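Local coordinates for protein endoglucanase (PDB 2YIK) that probably hydrolyses the beta-1,4-glucosidic bonds of cellulose as a family 9 glycoside hydrolase whose catalytic domain binds calcium and zinc ions, at residues S83-M88 against T201-G206; D186-H191 against G268-Y273; Y298-F303 against E344-R349; Y306-P311 against E357-W362. All coordinates share one frame; numbering follows the deposited sequence.

Interaction 1 (S83-M88 against T201-G206)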
# COMPACT_ATOMS: atom_id res chain seq x y z
N SER A 83 -2.83 -29.37 6.28
CA SER A 83 -3.25 -29.09 4.91
C SER A 83 -4.67 -28.56 4.71
O SER A 83 -5.11 -28.40 3.57
CB SER A 83 -3.05 -30.34 4.04
OG SER A 83 -3.78 -31.44 4.55
N GLN A 84 -5.39 -28.32 5.80
CA GLN A 84 -6.74 -27.79 5.69
C GLN A 84 -6.76 -26.37 6.24
O GLN A 84 -7.36 -25.48 5.64
CB GLN A 84 -7.75 -28.66 6.45
CG GLN A 84 -8.14 -29.97 5.74
CD GLN A 84 -7.12 -31.09 5.96
OE1 GLN A 84 -6.55 -31.23 7.05
NE2 GLN A 84 -6.90 -31.91 4.92
N ASN A 85 -6.10 -26.15 7.37
CA ASN A 85 -6.07 -24.81 7.94
C ASN A 85 -5.08 -23.92 7.19
O ASN A 85 -5.11 -22.70 7.34
CB ASN A 85 -5.75 -24.86 9.44
CG ASN A 85 -6.92 -25.36 10.26
OD1 ASN A 85 -6.95 -26.52 10.70
ND2 ASN A 85 -7.91 -24.49 10.47
N THR A 86 -4.20 -24.54 6.41
CA THR A 86 -3.26 -23.79 5.58
C THR A 86 -3.41 -24.43 4.21
O THR A 86 -4.12 -25.44 4.08
CB THR A 86 -1.78 -23.94 6.02
OG1 THR A 86 -1.27 -25.21 5.58
CG2 THR A 86 -1.65 -23.84 7.54
N ASN A 87 -2.77 -23.88 3.19
CA ASN A 87 -2.88 -24.46 1.87
C ASN A 87 -1.57 -25.10 1.43
O ASN A 87 -1.30 -25.25 0.23
CB ASN A 87 -3.34 -23.42 0.85
CG ASN A 87 -2.25 -22.44 0.49
OD1 ASN A 87 -1.40 -22.10 1.31
ND2 ASN A 87 -2.28 -21.98 -0.76
N MET A 88 -0.74 -25.46 2.41
CA MET A 88 0.52 -26.14 2.11
C MET A 88 0.16 -27.63 2.11
O MET A 88 -0.74 -28.05 2.82
CB MET A 88 1.57 -25.86 3.18
CG MET A 88 2.15 -24.45 3.12
SD MET A 88 3.32 -24.15 4.47
CE MET A 88 2.18 -23.74 5.82
N THR A 201 -15.60 -15.20 14.54
CA THR A 201 -15.09 -16.52 14.92
C THR A 201 -15.02 -17.44 13.71
O THR A 201 -14.61 -18.59 13.84
CB THR A 201 -15.97 -17.21 15.99
OG1 THR A 201 -17.28 -17.42 15.46
CG2 THR A 201 -16.07 -16.35 17.25
N MET A 202 -15.39 -16.94 12.53
CA MET A 202 -15.39 -17.77 11.33
C MET A 202 -14.01 -18.26 10.90
O MET A 202 -12.98 -17.71 11.31
CB MET A 202 -16.06 -17.03 10.15
CG MET A 202 -15.17 -16.06 9.37
SD MET A 202 -14.70 -14.54 10.25
CE MET A 202 -16.12 -13.50 9.86
N PHE A 203 -14.01 -19.30 10.07
CA PHE A 203 -12.79 -19.92 9.55
C PHE A 203 -11.91 -18.94 8.76
O PHE A 203 -12.37 -18.28 7.83
CB PHE A 203 -13.19 -21.12 8.68
CG PHE A 203 -12.03 -21.82 8.01
CD1 PHE A 203 -10.91 -22.23 8.74
CD2 PHE A 203 -12.10 -22.15 6.66
CE1 PHE A 203 -9.88 -22.96 8.12
CE2 PHE A 203 -11.09 -22.86 6.03
CZ PHE A 203 -9.97 -23.27 6.77
N ARG A 204 -10.64 -18.85 9.15
CA ARG A 204 -9.67 -17.97 8.49
C ARG A 204 -8.43 -18.76 8.10
O ARG A 204 -7.46 -18.85 8.86
CB ARG A 204 -9.30 -16.81 9.40
CG ARG A 204 -10.39 -15.74 9.49
CD ARG A 204 -10.18 -14.83 10.70
NE ARG A 204 -9.01 -13.97 10.58
CZ ARG A 204 -8.95 -12.86 9.84
NH1 ARG A 204 -10.00 -12.47 9.14
NH2 ARG A 204 -7.83 -12.14 9.81
N ARG A 205 -8.47 -19.33 6.91
CA ARG A 205 -7.38 -20.14 6.38
C ARG A 205 -6.13 -19.30 6.15
O ARG A 205 -6.21 -18.10 5.85
CB ARG A 205 -7.81 -20.79 5.06
CG ARG A 205 -6.92 -21.93 4.63
CD ARG A 205 -7.44 -22.60 3.37
NE ARG A 205 -6.77 -23.88 3.14
CZ ARG A 205 -6.72 -24.51 1.98
NH1 ARG A 205 -7.30 -23.98 0.90
NH2 ARG A 205 -6.09 -25.66 1.88
N GLY A 206 -4.97 -19.93 6.32
CA GLY A 206 -3.71 -19.25 6.09
C GLY A 206 -3.22 -19.73 4.74
O GLY A 206 -3.13 -20.94 4.51
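R205 reaches across to the 83-88 loop with CG anti to its own backbone N (chi1 -164°) and a chain extended from CG to NE, which carries the guanidinium in among backbone carbonyl groups. R205 NH2 donates to T86 O at 3.0 Å, approaching from above that carbonyl plane (38° out of it) instead of within it. Weaker bonds run from R205 NE to T86 O and to Q84 O, and NH2 makes a further weak, long bond to S83 O, so one cationic group gathers three carbonyl oxygens of the loop. N87 CB lies 3.6 Å above the R205 guanidinium plane, over its centre, while the polar end of N87 turns to F208 N. The segment 201-206 leads here into strand 206-209 of a small antiparallel sheet, and the loop 83-88 precedes helix 90-100; within the loop T86 OG1 accepts from M88 N in an ST turn and also bonds D82 O. G206 N bonds almost straight to N85 O (3.0 Å, 174°). The F203 ring presents its edge to the loop, with F203 CZ 3.6 Å from Q84 O and that oxygen in the ring plane, and the backbone N of R205 lies over the centre of one ring face.

Interaction 2 (D186-H191 against G268-Y273)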
# COMPACT_ATOMS: atom_id res chain seq x y z
N ASP A 186 -10.66 -15.62 3.90
CA ASP A 186 -11.15 -15.93 2.56
C ASP A 186 -12.37 -15.05 2.26
O ASP A 186 -13.33 -15.05 3.03
CB ASP A 186 -11.56 -17.41 2.51
CG ASP A 186 -11.98 -17.87 1.13
OD1 ASP A 186 -12.22 -17.03 0.25
OD2 ASP A 186 -12.08 -19.10 0.93
N GLY A 187 -12.33 -14.31 1.16
CA GLY A 187 -13.46 -13.46 0.84
C GLY A 187 -14.77 -14.23 0.80
O GLY A 187 -15.81 -13.74 1.24
N ASP A 188 -14.72 -15.45 0.28
CA ASP A 188 -15.92 -16.28 0.18
C ASP A 188 -16.57 -16.55 1.52
O ASP A 188 -17.79 -16.72 1.60
CB ASP A 188 -15.58 -17.61 -0.49
CG ASP A 188 -15.21 -17.46 -1.94
OD1 ASP A 188 -15.24 -16.31 -2.46
OD2 ASP A 188 -14.90 -18.49 -2.58
N ILE A 189 -15.76 -16.60 2.57
CA ILE A 189 -16.27 -16.86 3.91
C ILE A 189 -16.51 -15.57 4.67
O ILE A 189 -17.60 -15.34 5.20
CB ILE A 189 -15.30 -17.77 4.70
CG1 ILE A 189 -15.29 -19.17 4.07
CG2 ILE A 189 -15.71 -17.86 6.17
CD1 ILE A 189 -14.22 -20.10 4.61
N ASP A 190 -15.49 -14.72 4.72
CA ASP A 190 -15.55 -13.45 5.44
C ASP A 190 -16.69 -12.52 5.02
O ASP A 190 -17.34 -11.90 5.87
CB ASP A 190 -14.21 -12.72 5.31
CG ASP A 190 -14.16 -11.42 6.09
OD1 ASP A 190 -14.01 -11.47 7.34
OD2 ASP A 190 -14.29 -10.34 5.46
N HIS A 191 -16.95 -12.41 3.72
CA HIS A 191 -18.00 -11.52 3.25
C HIS A 191 -19.43 -11.96 3.59
O HIS A 191 -20.36 -11.17 3.43
CB HIS A 191 -17.88 -11.30 1.74
CG HIS A 191 -16.61 -10.62 1.35
ND1 HIS A 191 -15.67 -10.20 2.27
CD2 HIS A 191 -16.11 -10.28 0.13
CE1 HIS A 191 -14.66 -9.64 1.64
NE2 HIS A 191 -14.90 -9.67 0.34
N GLY A 268 -5.87 -18.46 -3.08
CA GLY A 268 -6.18 -17.38 -2.16
C GLY A 268 -6.87 -16.09 -2.55
O GLY A 268 -7.93 -15.80 -1.92
N PRO A 269 -6.53 -15.40 -3.63
CA PRO A 269 -7.39 -14.22 -3.66
C PRO A 269 -8.65 -14.19 -4.48
O PRO A 269 -9.46 -13.18 -4.34
CB PRO A 269 -6.45 -13.16 -4.10
CG PRO A 269 -5.51 -13.82 -5.08
CD PRO A 269 -5.44 -15.33 -4.62
N LYS A 270 -8.90 -15.37 -5.10
CA LYS A 270 -9.79 -15.76 -6.18
C LYS A 270 -10.33 -14.53 -6.89
O LYS A 270 -9.56 -14.16 -7.84
CB LYS A 270 -10.87 -16.95 -5.86
CG LYS A 270 -10.66 -17.72 -4.55
CD LYS A 270 -12.00 -17.66 -3.83
CE LYS A 270 -11.93 -18.40 -2.51
NZ LYS A 270 -11.23 -19.71 -2.63
N GLY A 271 -11.55 -13.98 -6.75
CA GLY A 271 -11.77 -12.90 -7.66
C GLY A 271 -11.61 -11.54 -7.03
O GLY A 271 -11.88 -10.51 -7.67
N TYR A 272 -11.16 -11.51 -5.78
CA TYR A 272 -11.03 -10.26 -5.05
C TYR A 272 -9.83 -9.41 -5.46
O TYR A 272 -9.94 -8.19 -5.58
CB TYR A 272 -11.00 -10.58 -3.55
CG TYR A 272 -12.18 -11.41 -3.13
CD1 TYR A 272 -13.46 -10.86 -3.07
CD2 TYR A 272 -12.05 -12.79 -2.89
CE1 TYR A 272 -14.58 -11.63 -2.78
CE2 TYR A 272 -13.16 -13.58 -2.61
CZ TYR A 272 -14.43 -12.99 -2.56
OH TYR A 272 -15.54 -13.76 -2.30
N TYR A 273 -8.70 -10.07 -5.68
CA TYR A 273 -7.49 -9.38 -6.11
C TYR A 273 -6.77 -10.19 -7.18
O TYR A 273 -5.83 -10.93 -6.90
CB TYR A 273 -6.57 -9.11 -4.91
CG TYR A 273 -7.05 -7.96 -4.06
CD1 TYR A 273 -6.84 -6.64 -4.45
CD2 TYR A 273 -7.81 -8.20 -2.91
CE1 TYR A 273 -7.37 -5.57 -3.71
CE2 TYR A 273 -8.35 -7.14 -2.17
CZ TYR A 273 -8.12 -5.83 -2.58
OH TYR A 273 -8.68 -4.80 -1.86
O HOH W 1 -10.51 -15.26 -0.78
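The Y272 ring has G187 CA over one face and D188 OD1 at its edge in the ring plane. The H191 and Y272 side chains run past each other in opposite directions, rings 81° apart, H191 CD2 coming to 3.6 Å from Y272 CE1; G187 CA covers the centre of one face of the H191 ring and D190 OD2 lies at its edge. G187 CA therefore lies over both rings, close enough to Y272 to leave no room for a CB. The site is the start of helix 187-190, whose N-cap residue D186 accepts from D188 N through OD1. CG of D186 lies anti to its backbone N (chi1 -175°). Y272 OH donates to D188 OD1 at 2.6 Å, nearly along the C-O axis of the acceptor. K270 crosses D186 at about a right angle and meets D188 tip to tip; K270 NZ makes two long salt bridges, 3.7 Å to D186 OD2 and 3.9 Å to D188 OD2, and K270 CE comes closer, 3.0 Å from D188 OD2. The side chain of H191 lies about 7 Å from that of H451, the predicted active-site residue. A water joins the backbones, accepting from G187 N at 2.8 Å and donating to G268 O at 2.9 Å.

Interaction 3 (Y298-F303 against E344-R349). With CA (calcium ion), chain B.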
# COMPACT_ATOMS: atom_id res chain seq x y z
N TYR A 298 21.03 -5.81 -8.01
CA TYR A 298 19.63 -5.41 -7.96
C TYR A 298 19.27 -4.49 -9.12
O TYR A 298 18.19 -4.62 -9.70
CB TYR A 298 19.32 -4.73 -6.63
CG TYR A 298 19.42 -5.69 -5.47
CD1 TYR A 298 18.63 -6.84 -5.43
CD2 TYR A 298 20.31 -5.46 -4.42
CE1 TYR A 298 18.73 -7.74 -4.38
CE2 TYR A 298 20.42 -6.35 -3.36
CZ TYR A 298 19.62 -7.49 -3.35
OH TYR A 298 19.73 -8.38 -2.30
N LEU A 299 20.17 -3.57 -9.45
CA LEU A 299 19.89 -2.67 -10.55
C LEU A 299 19.85 -3.47 -11.85
O LEU A 299 19.05 -3.18 -12.75
CB LEU A 299 20.96 -1.58 -10.65
CG LEU A 299 20.59 -0.41 -11.56
CD1 LEU A 299 19.34 0.31 -11.01
CD2 LEU A 299 21.77 0.56 -11.64
N ASP A 300 20.70 -4.50 -11.95
CA ASP A 300 20.74 -5.35 -13.13
C ASP A 300 19.43 -6.12 -13.26
O ASP A 300 18.93 -6.35 -14.36
CB ASP A 300 21.89 -6.37 -13.06
CG ASP A 300 23.25 -5.73 -13.29
OD1 ASP A 300 23.32 -4.67 -13.94
OD2 ASP A 300 24.26 -6.31 -12.82
N GLU A 301 18.87 -6.54 -12.13
CA GLU A 301 17.61 -7.27 -12.15
C GLU A 301 16.48 -6.32 -12.54
O GLU A 301 15.57 -6.70 -13.27
CB GLU A 301 17.32 -7.91 -10.80
CG GLU A 301 18.15 -9.17 -10.53
CD GLU A 301 17.95 -10.23 -11.60
OE1 GLU A 301 16.83 -10.76 -11.73
OE2 GLU A 301 18.92 -10.52 -12.32
N ALA A 302 16.54 -5.08 -12.05
CA ALA A 302 15.51 -4.10 -12.38
C ALA A 302 15.55 -3.80 -13.87
O ALA A 302 14.51 -3.79 -14.53
CB ALA A 302 15.72 -2.83 -11.57
N PHE A 303 16.74 -3.58 -14.40
CA PHE A 303 16.90 -3.27 -15.81
C PHE A 303 16.48 -4.42 -16.72
O PHE A 303 16.01 -4.20 -17.82
CB PHE A 303 18.35 -2.87 -16.13
CG PHE A 303 18.74 -1.50 -15.61
CD1 PHE A 303 17.77 -0.62 -15.12
CD2 PHE A 303 20.06 -1.08 -15.65
CE1 PHE A 303 18.12 0.66 -14.69
CE2 PHE A 303 20.42 0.20 -15.23
CZ PHE A 303 19.45 1.07 -14.74
N GLU A 344 21.61 4.52 -18.29
CA GLU A 344 20.75 4.47 -19.46
C GLU A 344 21.23 3.42 -20.47
O GLU A 344 20.45 2.63 -20.98
CB GLU A 344 20.67 5.83 -20.16
CG GLU A 344 19.93 6.91 -19.39
CD GLU A 344 20.78 7.54 -18.32
OE1 GLU A 344 21.91 7.04 -18.10
OE2 GLU A 344 20.33 8.52 -17.71
N ASP A 345 22.53 3.43 -20.74
CA ASP A 345 23.09 2.48 -21.69
C ASP A 345 23.06 1.06 -21.16
O ASP A 345 22.91 0.11 -21.94
CB ASP A 345 24.51 2.90 -22.09
CG ASP A 345 24.52 4.18 -22.90
OD1 ASP A 345 23.45 4.54 -23.43
OD2 ASP A 345 25.59 4.81 -23.01
N ARG A 346 23.21 0.89 -19.85
CA ARG A 346 23.15 -0.43 -19.24
C ARG A 346 21.72 -0.94 -19.37
O ARG A 346 21.48 -2.12 -19.67
CB ARG A 346 23.55 -0.37 -17.76
CG ARG A 346 25.07 -0.43 -17.50
CD ARG A 346 25.39 -0.18 -16.02
NE ARG A 346 24.82 -1.19 -15.12
CZ ARG A 346 24.75 -1.07 -13.80
NH1 ARG A 346 25.21 0.03 -13.21
NH2 ARG A 346 24.22 -2.03 -13.06
N TYR A 347 20.76 -0.06 -19.15
CA TYR A 347 19.36 -0.45 -19.26
C TYR A 347 19.01 -0.87 -20.69
O TYR A 347 18.31 -1.85 -20.91
CB TYR A 347 18.43 0.67 -18.80
CG TYR A 347 16.98 0.36 -19.13
CD1 TYR A 347 16.36 -0.78 -18.63
CD2 TYR A 347 16.26 1.17 -20.01
CE1 TYR A 347 15.06 -1.12 -19.01
CE2 TYR A 347 14.97 0.84 -20.40
CZ TYR A 347 14.37 -0.31 -19.90
OH TYR A 347 13.10 -0.65 -20.30
N LYS A 348 19.50 -0.11 -21.67
CA LYS A 348 19.23 -0.46 -23.07
C LYS A 348 19.79 -1.84 -23.40
O LYS A 348 19.13 -2.65 -24.05
CB LYS A 348 19.82 0.59 -24.01
CG LYS A 348 19.12 1.93 -23.95
CD LYS A 348 19.80 2.93 -24.87
CE LYS A 348 20.22 4.16 -24.11
NZ LYS A 348 20.78 5.22 -24.99
N ARG A 349 21.01 -2.10 -22.94
CA ARG A 349 21.64 -3.40 -23.19
C ARG A 349 20.84 -4.51 -22.53
O ARG A 349 20.64 -5.57 -23.10
CB ARG A 349 23.09 -3.42 -22.67
CG ARG A 349 24.13 -2.85 -23.64
CD ARG A 349 25.57 -3.11 -23.16
NE ARG A 349 25.92 -2.29 -22.01
CZ ARG A 349 26.32 -1.02 -22.08
NH1 ARG A 349 26.44 -0.42 -23.27
NH2 ARG A 349 26.61 -0.35 -20.98
CA CA B . 22.51 8.76 -16.16
O HOH W 2 21.48 11.18 -16.34
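The short helical segments 298-303 and 344-349 pass with axes 9.5 Å apart at a signed crossing angle of -54°, closest in backbone where F303 meets Y347. They belong to two helices of the mainly helical family 9 domain, an (alpha/alpha)6 barrel in this family. The F303 ring is held between two aliphatic groups. Y347 CB stands 3.8 Å from the F303 ring centroid, over its centre in a CH-pi contact, and L299 CG of the same helix as F303 lies on the opposite face, offset toward the rim. The Y347 ring turns its edge toward the face of the F303 ring, offset, with planes 62° apart, and Y347 CE1 lies 3.4 Å from F303 O. R346 CB comes obliquely to F303 CE2 (4.1 Å), and the chain, bent at chi3 (63°), carries the guanidinium on to helix 296-305. R346 NH2 bonds D300 OD1 at 2.9 Å; the oxygen lies in the guanidinium plane, whereas the nitrogen comes from above the carboxylate plane. L299 CD2 packs 3.8 Å from R346 NH1. E344 binds calcium through both carboxylate oxygens, with N333, D337, S340 and a water. R346 NH2 faces both D300 and E296, which probably balances its charge and limits the swing of the guanidinium at this partly exposed edge.

Interaction 4 (Y306-P311 against E357-W362)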
# COMPACT_ATOMS: atom_id res chain seq x y z
N TYR A 306 12.40 -4.15 -16.43
CA TYR A 306 11.75 -2.84 -16.49
C TYR A 306 11.13 -2.51 -17.85
O TYR A 306 11.83 -2.47 -18.87
CB TYR A 306 12.74 -1.74 -16.09
CG TYR A 306 12.18 -0.33 -16.13
CD1 TYR A 306 10.92 -0.03 -15.58
CD2 TYR A 306 12.91 0.73 -16.69
CE1 TYR A 306 10.42 1.28 -15.58
CE2 TYR A 306 12.41 2.04 -16.69
CZ TYR A 306 11.17 2.31 -16.13
OH TYR A 306 10.65 3.59 -16.15
N ASP A 307 9.83 -2.27 -17.85
CA ASP A 307 9.09 -1.92 -19.07
C ASP A 307 9.03 -0.39 -19.11
O ASP A 307 8.18 0.23 -18.48
CB ASP A 307 7.67 -2.51 -19.00
CG ASP A 307 6.85 -2.27 -20.27
OD1 ASP A 307 7.33 -1.52 -21.16
OD2 ASP A 307 5.73 -2.82 -20.38
N TYR A 308 9.96 0.20 -19.85
CA TYR A 308 10.06 1.65 -19.98
C TYR A 308 8.80 2.27 -20.56
O TYR A 308 8.52 3.45 -20.36
CB TYR A 308 11.26 1.99 -20.88
CG TYR A 308 11.60 3.45 -21.03
CD1 TYR A 308 12.28 4.14 -20.02
CD2 TYR A 308 11.28 4.14 -22.20
CE1 TYR A 308 12.64 5.48 -20.18
CE2 TYR A 308 11.64 5.47 -22.37
CZ TYR A 308 12.32 6.13 -21.36
OH TYR A 308 12.69 7.45 -21.52
N TYR A 309 8.03 1.46 -21.28
CA TYR A 309 6.80 1.92 -21.92
C TYR A 309 5.56 1.87 -21.04
O TYR A 309 4.53 2.44 -21.39
CB TYR A 309 6.56 1.12 -23.21
CG TYR A 309 7.77 1.09 -24.11
CD1 TYR A 309 8.37 2.28 -24.53
CD2 TYR A 309 8.37 -0.12 -24.48
CE1 TYR A 309 9.55 2.28 -25.30
CE2 TYR A 309 9.56 -0.14 -25.24
CZ TYR A 309 10.14 1.06 -25.64
OH TYR A 309 11.32 1.05 -26.37
N ALA A 310 5.66 1.21 -19.89
CA ALA A 310 4.51 1.05 -19.00
C ALA A 310 4.08 2.22 -18.10
O ALA A 310 2.89 2.51 -18.00
CB ALA A 310 4.72 -0.19 -18.13
N PRO A 311 5.02 2.92 -17.46
CA PRO A 311 4.60 4.03 -16.59
C PRO A 311 3.46 4.96 -17.00
O PRO A 311 2.52 5.17 -16.24
CB PRO A 311 5.90 4.79 -16.34
CG PRO A 311 6.92 3.70 -16.33
CD PRO A 311 6.50 2.86 -17.53
N GLU A 357 18.58 4.50 -28.81
CA GLU A 357 17.21 4.81 -28.41
C GLU A 357 17.31 5.81 -27.26
O GLU A 357 18.20 5.69 -26.42
CB GLU A 357 16.46 3.56 -27.94
CG GLU A 357 15.13 3.91 -27.27
CD GLU A 357 14.14 2.76 -27.23
OE1 GLU A 357 14.45 1.67 -27.78
OE2 GLU A 357 13.03 2.94 -26.66
N GLN A 358 16.42 6.80 -27.22
CA GLN A 358 16.49 7.79 -26.14
C GLN A 358 15.85 7.26 -24.86
O GLN A 358 14.72 6.78 -24.86
CB GLN A 358 15.80 9.10 -26.53
CG GLN A 358 16.23 10.27 -25.63
CD GLN A 358 15.11 11.27 -25.38
OE1 GLN A 358 14.26 11.07 -24.49
NE2 GLN A 358 15.09 12.35 -26.17
N ILE A 359 16.62 7.34 -23.78
CA ILE A 359 16.17 6.89 -22.47
C ILE A 359 16.46 7.98 -21.45
O ILE A 359 17.61 8.41 -21.30
CB ILE A 359 16.90 5.60 -21.99
CG1 ILE A 359 16.43 4.39 -22.80
CG2 ILE A 359 16.64 5.35 -20.52
CD1 ILE A 359 16.86 4.46 -24.23
N ASP A 360 15.41 8.44 -20.78
CA ASP A 360 15.51 9.45 -19.73
C ASP A 360 14.60 8.88 -18.67
O ASP A 360 13.38 8.82 -18.84
CB ASP A 360 15.02 10.82 -20.22
CG ASP A 360 15.00 11.87 -19.11
OD1 ASP A 360 14.87 11.52 -17.92
OD2 ASP A 360 15.11 13.07 -19.43
N PHE A 361 15.19 8.44 -17.56
CA PHE A 361 14.42 7.81 -16.50
C PHE A 361 13.20 8.57 -15.99
O PHE A 361 12.23 7.95 -15.59
CB PHE A 361 15.37 7.40 -15.37
CG PHE A 361 16.24 6.21 -15.73
CD1 PHE A 361 15.68 4.95 -15.93
CD2 PHE A 361 17.62 6.37 -15.93
CE1 PHE A 361 16.46 3.87 -16.33
CE2 PHE A 361 18.41 5.28 -16.33
CZ PHE A 361 17.83 4.04 -16.53
N TRP A 362 13.22 9.90 -16.02
CA TRP A 362 12.06 10.68 -15.57
C TRP A 362 11.00 10.87 -16.67
O TRP A 362 9.85 11.20 -16.38
CB TRP A 362 12.47 12.06 -15.06
CG TRP A 362 12.93 12.10 -13.64
CD1 TRP A 362 14.16 12.50 -13.19
CD2 TRP A 362 12.17 11.75 -12.47
NE1 TRP A 362 14.21 12.42 -11.82
CE2 TRP A 362 13.00 11.96 -11.35
CE3 TRP A 362 10.87 11.27 -12.26
CZ2 TRP A 362 12.58 11.72 -10.04
CZ3 TRP A 362 10.44 11.02 -10.95
CH2 TRP A 362 11.30 11.25 -9.86
O HOH W 3 12.28 5.42 -14.84
O HOH W 4 12.21 8.43 -23.83
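Y308 carries the tight part of this contact, extending from the type I beta turn D307-A310, itself braced by an Asx turn from D307 OD1 to Y309 N, to the segment that leads into helix 363-373. With CG anti to the backbone N (chi1 -174°), its ring projects toward the 357-362 backbone, where Y308 OH accepts from D360 N at 3.0 Å in an essentially straight bond (177°). Y308 CE1 packs 4.0 Å from I359 CG2, and P364 and K363 of helix 363-373 also touch this side chain. Beside this, Y306 CE2 approaches F361 CD1 more loosely, at 4.4 Å, lying at the edge of the phenylalanine ring. A water links the same two residues, accepting from Y306 OH at 2.8 Å and donating to F361 O at 2.6 Å. The solvent side is different in kind. Y309 is exposed and meets the partly exposed E357 tip to tip, Y309 OH donating to E357 OE2 at 2.6 Å on the syn lone pair, with ring and carboxylate only 21° from coplanar. Water also enters beside Y308: one molecule lies in its ring plane 2.6 Å from Y308 OH and donates to Q358 O. Ahead of helix 363-373, D360 OD1 accepts from W362 N at 3.0 Å, a capping bond.

How the interactions relate
From the N terminus, 83-88 opens first and interaction 1 closes at 201-206, tying the loop before helix 90-100 to the start of strand 206-209. Interaction 2 has by then opened at 186-191 and closes at 268-273, tying helix 187-190 to the loop before helix 279-293; the two cross, and touch where F203 CD2 packs 3.6 Å from I189 CD1. Farther on, interactions 3 and 4 likewise cross: they open at 298-303 and 306-311, and interaction 3 closes at 344-349, interaction 4 at 357-362. Probable hydrogen bonds from Y347 OH to Y306 O and K348 NZ to E357 O join helix 342-350 to the loop after helix 296-305 and to its own following loop. The two pairs lie in series, centres at least 35 Å apart.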